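Local coordinates for protein bottromycin amidohydrolase (Streptomyces purpureus, PDB 6I5S) that probably removes the follower peptide from the thiazoline-containing bottromycin precursor by amide hydrolysis at a two-zinc site, acting as gatekeeper of the biosynthesis, at residues W118-P121 with A122-L125; T280-R283 with R284-P288; R30-D33 with R34-H38. All blocks are in the same frame, centred on the assembly; numbering follows the deposited sequence.

Contact 1: W118-P121 with A122-L125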
loop_
_atom_site.group_PDB
_atom_site.type_symbol
_atom_site.label_atom_id
_atom_site.label_comp_id
_atom_site.label_asym_id
_atom_site.label_seq_id
_atom_site.Cartn_x
_atom_site.Cartn_y
_atom_site.Cartn_z
ATOM N N TRP A 118 5.085 9.788 0.569
ATOM C CA TRP A 118 6.088 10.771 0.912
ATOM C C TRP A 118 7.179 10.593 -0.135
ATOM O O TRP A 118 8.214 10.034 0.138
ATOM C CB TRP A 118 6.633 10.571 2.328
ATOM C CG TRP A 118 7.113 11.798 2.930
ATOM C CD1 TRP A 118 8.115 12.602 2.477
ATOM C CD2 TRP A 118 6.618 12.389 4.132
ATOM N NE1 TRP A 118 8.273 13.676 3.329
ATOM C CE2 TRP A 118 7.368 13.561 4.356
ATOM C CE3 TRP A 118 5.608 12.039 5.044
ATOM C CZ2 TRP A 118 7.145 14.389 5.458
ATOM C CZ3 TRP A 118 5.382 12.866 6.135
ATOM C CH2 TRP A 118 6.150 14.027 6.332
ATOM N N GLY A 119 6.897 11.035 -1.355
ATOM C CA GLY A 119 7.794 10.754 -2.468
ATOM C C GLY A 119 9.020 11.644 -2.493
ATOM O O GLY A 119 9.017 12.812 -2.102
ATOM N N GLU A 120 10.075 11.081 -3.058
ATOM C CA GLU A 120 11.384 11.725 -3.215
ATOM C C GLU A 120 11.931 11.433 -4.612
ATOM O O GLU A 120 11.428 10.543 -5.306
ATOM C CB GLU A 120 12.401 11.187 -2.199
ATOM C CG GLU A 120 12.063 11.530 -0.767
ATOM C CD GLU A 120 13.185 11.186 0.206
ATOM O OE1 GLU A 120 14.358 11.141 -0.213
ATOM O OE2 GLU A 120 12.884 10.958 1.396
ATOM N N PRO A 121 12.944 12.162 -5.053
ATOM C CA PRO A 121 13.633 11.775 -6.319
ATOM C C PRO A 121 14.067 10.315 -6.373
ATOM O O PRO A 121 13.990 9.720 -7.448
ATOM C CB PRO A 121 14.823 12.727 -6.337
ATOM C CG PRO A 121 14.316 13.955 -5.635
ATOM C CD PRO A 121 13.489 13.418 -4.504
ATOM N N ALA A 122 14.440 9.695 -5.232
ATOM C CA ALA A 122 14.795 8.271 -5.231
ATOM C C ALA A 122 13.682 7.366 -5.724
ATOM O O ALA A 122 13.952 6.325 -6.340
ATOM C CB ALA A 122 15.218 7.820 -3.840
ATOM N N HIS A 123 12.417 7.714 -5.455
ATOM C CA HIS A 123 11.339 6.917 -5.996
ATOM C C HIS A 123 11.118 7.126 -7.482
ATOM O O HIS A 123 10.688 6.184 -8.166
ATOM C CB HIS A 123 10.043 7.207 -5.238
ATOM C CG HIS A 123 10.165 6.949 -3.790
ATOM N ND1 HIS A 123 10.463 7.942 -2.877
ATOM C CD2 HIS A 123 10.086 5.788 -3.089
ATOM C CE1 HIS A 123 10.564 7.405 -1.677
ATOM N NE2 HIS A 123 10.360 6.100 -1.781
ATOM N N LEU A 124 11.351 8.332 -7.999
ATOM C CA LEU A 124 11.341 8.521 -9.446
ATOM C C LEU A 124 12.446 7.721 -10.093
ATOM O O LEU A 124 12.271 7.184 -11.191
ATOM C CB LEU A 124 11.512 9.999 -9.777
ATOM C CG LEU A 124 10.316 10.887 -9.296
ATOM C CD1 LEU A 124 10.565 12.291 -9.753
ATOM C CD2 LEU A 124 8.970 10.418 -9.846
ATOM N N LEU A 125 13.620 7.697 -9.472
ATOM C CA LEU A 125 14.701 6.857 -10.004
ATOM C C LEU A 125 14.258 5.405 -10.074
ATOM O O LEU A 125 14.452 4.720 -11.095
ATOM C CB LEU A 125 15.964 7.011 -9.150
ATOM C CG LEU A 125 17.251 6.315 -9.566
ATOM C CD1 LEU A 125 17.165 4.812 -9.214
ATOM C CD2 LEU A 125 17.571 6.493 -11.044
HETATM O O HOH W 1 15.778 11.197 -3.311
#
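His-123 reaches back from the first turn of its helix to the backbone ahead of it: Glu-120 N donates to ND1 at 3.2 Å, entering at the ring edge but tilted 15° out of plane. With CG anti to its own carbonyl carbon (chi1 -58°), the imidazole lies back along the incoming loop. The other ring nitrogen, NE2, bonds to Val-97 O, so the ring's rotation is fixed. Replacing the imidazole with an alanine side chain is likely to leave Glu-120 N and Val-97 O without their mates and the entry to the helix less fixed. Glu-120 holds the N-cap, its carbonyl O receiving weak bonds from His-123 N and, at 3.5 Å, from Leu-124 N. Its carboxylate reaches the helix start through a water, which accepts from Ala-122 N at 2.8 Å and gives a weak bond to OE1. Pro-121 O takes the first firm helical bond, from Leu-125 N at 2.9 Å. The side chain of Trp-118 comes to about 6 Å from a bound zinc ion. The loop joins strand 111-116 to helix 121-132, with His-123 against Tyr-114 and Gln-116 of that strand and Val-142 of strand 139-142.

Contact 2: T280-R283 with R284-P288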
loop_
_atom_site.group_PDB
_atom_site.type_symbol
_atom_site.label_atom_id
_atom_site.label_comp_id
_atom_site.label_asym_id
_atom_site.label_seq_id
_atom_site.Cartn_x
_atom_site.Cartn_y
_atom_site.Cartn_z
ATOM N N THR A 280 -1.881 1.438 18.485
ATOM C CA THR A 280 -2.545 1.280 19.785
ATOM C C THR A 280 -1.628 0.661 20.816
ATOM O O THR A 280 -1.838 0.861 22.019
ATOM C CB THR A 280 -3.769 0.374 19.712
ATOM O OG1 THR A 280 -3.375 -0.946 19.342
ATOM C CG2 THR A 280 -4.859 0.919 18.808
ATOM N N GLY A 281 -0.634 -0.102 20.373
ATOM C CA GLY A 281 0.164 -0.884 21.293
ATOM C C GLY A 281 -0.431 -2.227 21.653
ATOM O O GLY A 281 0.165 -2.947 22.460
ATOM N N GLU A 282 -1.563 -2.593 21.057
ATOM C CA GLU A 282 -2.142 -3.921 21.242
ATOM C C GLU A 282 -1.226 -4.980 20.618
ATOM O O GLU A 282 -0.380 -4.695 19.747
ATOM C CB GLU A 282 -3.531 -4.033 20.591
ATOM C CG GLU A 282 -3.501 -3.923 19.038
ATOM C CD GLU A 282 -3.352 -5.267 18.307
ATOM O OE1 GLU A 282 -2.462 -5.392 17.406
ATOM O OE2 GLU A 282 -4.118 -6.199 18.624
ATOM N N ARG A 283 -1.432 -6.214 21.036
ATOM C CA ARG A 283 -0.562 -7.289 20.588
ATOM C C ARG A 283 -1.291 -8.382 19.821
ATOM O O ARG A 283 -0.637 -9.183 19.143
ATOM C CB ARG A 283 0.158 -7.886 21.809
ATOM C CG ARG A 283 0.887 -6.817 22.633
ATOM C CD ARG A 283 1.512 -7.375 23.936
ATOM N NE ARG A 283 2.748 -8.085 23.655
ATOM C CZ ARG A 283 3.598 -8.494 24.584
ATOM N NH1 ARG A 283 4.700 -9.138 24.221
ATOM N NH2 ARG A 283 3.343 -8.256 25.864
ATOM N N ARG A 284 -2.619 -8.422 19.874
ATOM C CA ARG A 284 -3.355 -9.532 19.273
ATOM C C ARG A 284 -3.117 -9.621 17.758
ATOM O O ARG A 284 -2.840 -10.707 17.226
ATOM C CB ARG A 284 -4.851 -9.392 19.581
ATOM C CG ARG A 284 -5.702 -10.390 18.855
ATOM C CD ARG A 284 -7.148 -10.501 19.395
ATOM N NE ARG A 284 -7.611 -11.865 19.195
ATOM C CZ ARG A 284 -7.606 -12.814 20.122
ATOM N NH1 ARG A 284 -7.242 -12.547 21.373
ATOM N NH2 ARG A 284 -8.009 -14.030 19.801
ATOM N N PHE A 285 -3.248 -8.491 17.034
ATOM C CA PHE A 285 -3.082 -8.509 15.587
ATOM C C PHE A 285 -1.738 -7.979 15.119
ATOM O O PHE A 285 -1.291 -8.370 14.041
ATOM C CB PHE A 285 -4.203 -7.702 14.919
ATOM C CG PHE A 285 -5.569 -8.331 15.132
ATOM C CD1 PHE A 285 -5.887 -9.535 14.513
ATOM C CD2 PHE A 285 -6.489 -7.753 16.006
ATOM C CE1 PHE A 285 -7.102 -10.156 14.743
ATOM C CE2 PHE A 285 -7.712 -8.356 16.240
ATOM C CZ PHE A 285 -8.030 -9.548 15.607
ATOM N N THR A 286 -1.101 -7.089 15.885
ATOM C CA THR A 286 0.168 -6.489 15.461
ATOM C C THR A 286 1.333 -7.417 15.770
ATOM O O THR A 286 2.314 -7.465 15.002
ATOM C CB THR A 286 0.338 -5.124 16.162
ATOM O OG1 THR A 286 -0.743 -4.272 15.795
ATOM C CG2 THR A 286 1.663 -4.413 15.793
ATOM N N ARG A 287 1.250 -8.094 16.913
ATOM C CA ARG A 287 2.201 -9.104 17.357
ATOM C C ARG A 287 3.640 -8.584 17.347
ATOM O O ARG A 287 4.527 -9.180 16.741
ATOM C CB ARG A 287 2.071 -10.372 16.522
ATOM C CG ARG A 287 0.599 -10.725 16.220
ATOM C CD ARG A 287 0.209 -12.086 16.540
ATOM N NE ARG A 287 1.164 -13.083 16.111
ATOM C CZ ARG A 287 1.867 -13.870 16.906
ATOM N NH1 ARG A 287 1.706 -13.817 18.228
ATOM N NH2 ARG A 287 2.727 -14.729 16.357
ATOM N N PRO A 288 3.901 -7.480 18.038
ATOM C CA PRO A 288 5.289 -7.055 18.175
ATOM C C PRO A 288 6.097 -8.168 18.839
ATOM O O PRO A 288 5.636 -8.831 19.764
ATOM C CB PRO A 288 5.198 -5.796 19.041
ATOM C CG PRO A 288 3.951 -5.954 19.779
ATOM C CD PRO A 288 3.004 -6.660 18.865
HETATM O O HOH W 2 3.430 -9.513 21.033
#
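Glu-282 folds its carboxylate back toward Phe-285 and Thr-286 through two torsions: chi1 of 66° sets CG between the backbone N and the carbonyl carbon, and chi2 of 91° bends the chain there. Thr-286 meets it with OG1 beside its own backbone N (chi1 -60°), which lets hydroxyl and amide grip the same oxygen. Glu-282 OE1 takes Thr-286 N at 2.7 Å on its syn lone pair, while Thr-286 OG1 donates to the anti lone pair of OE1 at 2.6 Å. The second carboxylate oxygen is claimed next door, where Phe-285 N points almost straight at Glu-282 OE2, 2.9 Å away, again on the syn side. Phe-285 N also gives a weak bond to OE1. Gripped through both oxygens, the buried carboxylate has little freedom to turn, and these donors would favour its ionised form.

This stretch forms the loop between helix 273-280 and helix 290-295. Gly-281 leaves the first helix with positive phi, where a side chain would jam against the preceding carbonyl, and an ST turn spans this exit, with Thr-280 OG1 accepting from Glu-282 N at 3.0 Å and so positioning the glutamate. Arg-277 of the same helix touches Glu-282, Phe-285 and Thr-286.

Beyond the carboxylate, Arg-284 lays CG over the centre of one face of the Phe-285 ring, and Arg-369 makes a cation-pi contact with that ring. Pro-288 CD rests 4.0 Å from Arg-283 CA, with Phe-353 touching both Pro-288 and Thr-286. Arg-283 turns its NE to a water that accepts from it at 3.1 Å and donates to Pro-288 O at 2.6 Å.

Contact 3: R30-D33 with R34-H38; sequences RLAD and RPRTH
A type I beta turn from Leu-31 to Arg-34 takes the chain off the end of helix 23-31 and sends it toward strand 38-41. It is closed by Arg-34 N, which donates to Leu-31 O at 3.1 Å. The two side chains that flank the turn run side by side in the same direction. Leu-31 CD2 sits over the centre of one face of the Arg-34 guanidinium, 3.5 Å from Arg-34 CZ, so the methyl meets the flat of the group and leaves its N-H edge to others: NH1 forms a salt bridge with Asp-433. Val-427 and Leu-429 of strand 427-430 touch Arg-34 and Leu-31 respectively, placing the turn against that strand. Arg-36, extended from CG to NE, comes back to the turn from the following loop while its NH1 bonds to Asp-425 O. Arg-36 NH2 meets Ala-32 O at 3.1 Å, lying in the carbonyl plane on a lone pair, with the oxygen near the guanidinium plane. A water completes the link, accepting from Arg-36 NE at 3.0 Å and donating to Ala-32 O at 2.9 Å and to Arg-34 O.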
loop_
_atom_site.group_PDB
_atom_site.type_symbol
_atom_site.label_atom_id
_atom_site.label_comp_id
_atom_site.label_asym_id
_atom_site.label_seq_id
_atom_site.Cartn_x
_atom_site.Cartn_y
_atom_site.Cartn_z
ATOM N N ARG A 30 19.322 -9.694 -11.318
ATOM C CA ARG A 30 19.414 -10.979 -12.022
ATOM C C ARG A 30 18.056 -11.415 -12.536
ATOM O O ARG A 30 17.939 -11.907 -13.660
ATOM C CB ARG A 30 19.980 -12.067 -11.108
ATOM C CG ARG A 30 21.485 -11.985 -10.875
ATOM C CD ARG A 30 22.057 -13.254 -10.153
ATOM N NE ARG A 30 21.323 -13.561 -8.918
ATOM C CZ ARG A 30 21.639 -13.101 -7.711
ATOM N NH1 ARG A 30 22.699 -12.325 -7.551
ATOM N NH2 ARG A 30 20.887 -13.412 -6.662
ATOM N N LEU A 31 17.020 -11.255 -11.709
ATOM C CA LEU A 31 15.672 -11.624 -12.113
ATOM C C LEU A 31 15.184 -10.820 -13.309
ATOM O O LEU A 31 14.354 -11.322 -14.077
ATOM C CB LEU A 31 14.705 -11.481 -10.905
ATOM C CG LEU A 31 14.996 -12.521 -9.815
ATOM C CD1 LEU A 31 14.304 -12.093 -8.503
ATOM C CD2 LEU A 31 14.549 -13.942 -10.203
ATOM N N ALA A 32 15.708 -9.585 -13.521
ATOM C CA ALA A 32 15.215 -8.755 -14.610
ATOM C C ALA A 32 15.723 -9.244 -15.958
ATOM O O ALA A 32 15.254 -8.772 -16.999
ATOM C CB ALA A 32 15.597 -7.307 -14.348
ATOM N N ASP A 33 16.655 -10.179 -15.955
ATOM C CA ASP A 33 17.133 -10.814 -17.179
ATOM C C ASP A 33 16.258 -11.976 -17.596
ATOM O O ASP A 33 16.591 -12.693 -18.550
ATOM C CB ASP A 33 18.583 -11.290 -17.002
ATOM C CG ASP A 33 19.599 -10.188 -17.105
ATOM O OD1 ASP A 33 19.324 -9.163 -17.758
ATOM O OD2 ASP A 33 20.697 -10.366 -16.539
ATOM N N ARG A 34 15.164 -12.197 -16.934
ATOM C CA ARG A 34 14.393 -13.397 -17.224
ATOM C C ARG A 34 13.474 -13.159 -18.413
ATOM O O ARG A 34 13.246 -12.000 -18.809
ATOM C CB ARG A 34 13.579 -13.789 -16.015
ATOM C CG ARG A 34 14.405 -14.401 -14.920
ATOM C CD ARG A 34 13.550 -15.302 -14.184
ATOM N NE ARG A 34 14.291 -16.068 -13.201
ATOM C CZ ARG A 34 13.691 -16.650 -12.173
ATOM N NH1 ARG A 34 12.383 -16.601 -12.063
ATOM N NH2 ARG A 34 14.383 -17.315 -11.282
ATOM N N PRO A 35 12.918 -14.231 -18.989
ATOM C CA PRO A 35 11.974 -14.071 -20.104
ATOM C C PRO A 35 10.749 -13.277 -19.674
ATOM O O PRO A 35 10.260 -13.415 -18.539
ATOM C CB PRO A 35 11.606 -15.523 -20.462
ATOM C CG PRO A 35 12.698 -16.332 -19.938
ATOM C CD PRO A 35 13.193 -15.664 -18.711
ATOM N N ARG A 36 10.232 -12.445 -20.588
ATOM C CA ARG A 36 8.992 -11.705 -20.312
ATOM C C ARG A 36 7.884 -12.117 -21.265
ATOM O O ARG A 36 6.895 -11.392 -21.431
ATOM C CB ARG A 36 9.219 -10.196 -20.367
ATOM C CG ARG A 36 10.139 -9.735 -19.231
ATOM C CD ARG A 36 10.551 -8.285 -19.369
ATOM N NE ARG A 36 11.644 -7.989 -18.437
ATOM C CZ ARG A 36 11.544 -7.368 -17.266
ATOM N NH1 ARG A 36 10.370 -6.971 -16.782
ATOM N NH2 ARG A 36 12.651 -7.227 -16.535
ATOM N N THR A 37 8.042 -13.294 -21.864
ATOM C CA THR A 37 7.084 -13.850 -22.800
ATOM C C THR A 37 6.732 -15.237 -22.324
ATOM O O THR A 37 7.626 -16.027 -22.024
ATOM C CB THR A 37 7.668 -13.874 -24.232
ATOM O OG1 THR A 37 7.763 -12.512 -24.708
ATOM C CG2 THR A 37 6.764 -14.723 -25.171
ATOM N N HIS A 38 5.439 -15.522 -22.217
ATOM C CA HIS A 38 4.972 -16.751 -21.580
ATOM C C HIS A 38 3.668 -17.189 -22.207
ATOM O O HIS A 38 2.928 -16.383 -22.756
ATOM C CB HIS A 38 4.698 -16.561 -20.084
ATOM C CG HIS A 38 5.851 -16.001 -19.316
ATOM N ND1 HIS A 38 6.865 -16.796 -18.818
ATOM C CD2 HIS A 38 6.185 -14.727 -19.017
ATOM C CE1 HIS A 38 7.753 -16.029 -18.207
ATOM N NE2 HIS A 38 7.364 -14.772 -18.314
HETATM O O HOH W 3 13.958 -9.664 -19.494
#

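In the fold
Along the chain the order is contact 3, contact 1, contact 2, and none touches another. The centres of contact 1 and contact 3 lie about 25 Å apart, those of contact 1 and contact 2 about 31 Å, and those of contact 2 and contact 3 about 39 Å. Each lies where a helix meets a loop: contact 3 follows helix 23-31, contact 1 leads into helix 121-132, and contact 2 leaves helix 273-280. The mixed sheet relates two of them, since strand 111-116 precedes contact 1 and strand 427-430 lies against contact 3. They are separate helix-end structures: contact 1 reaches toward the zinc site through Trp-118, contact 3 stays at the surface.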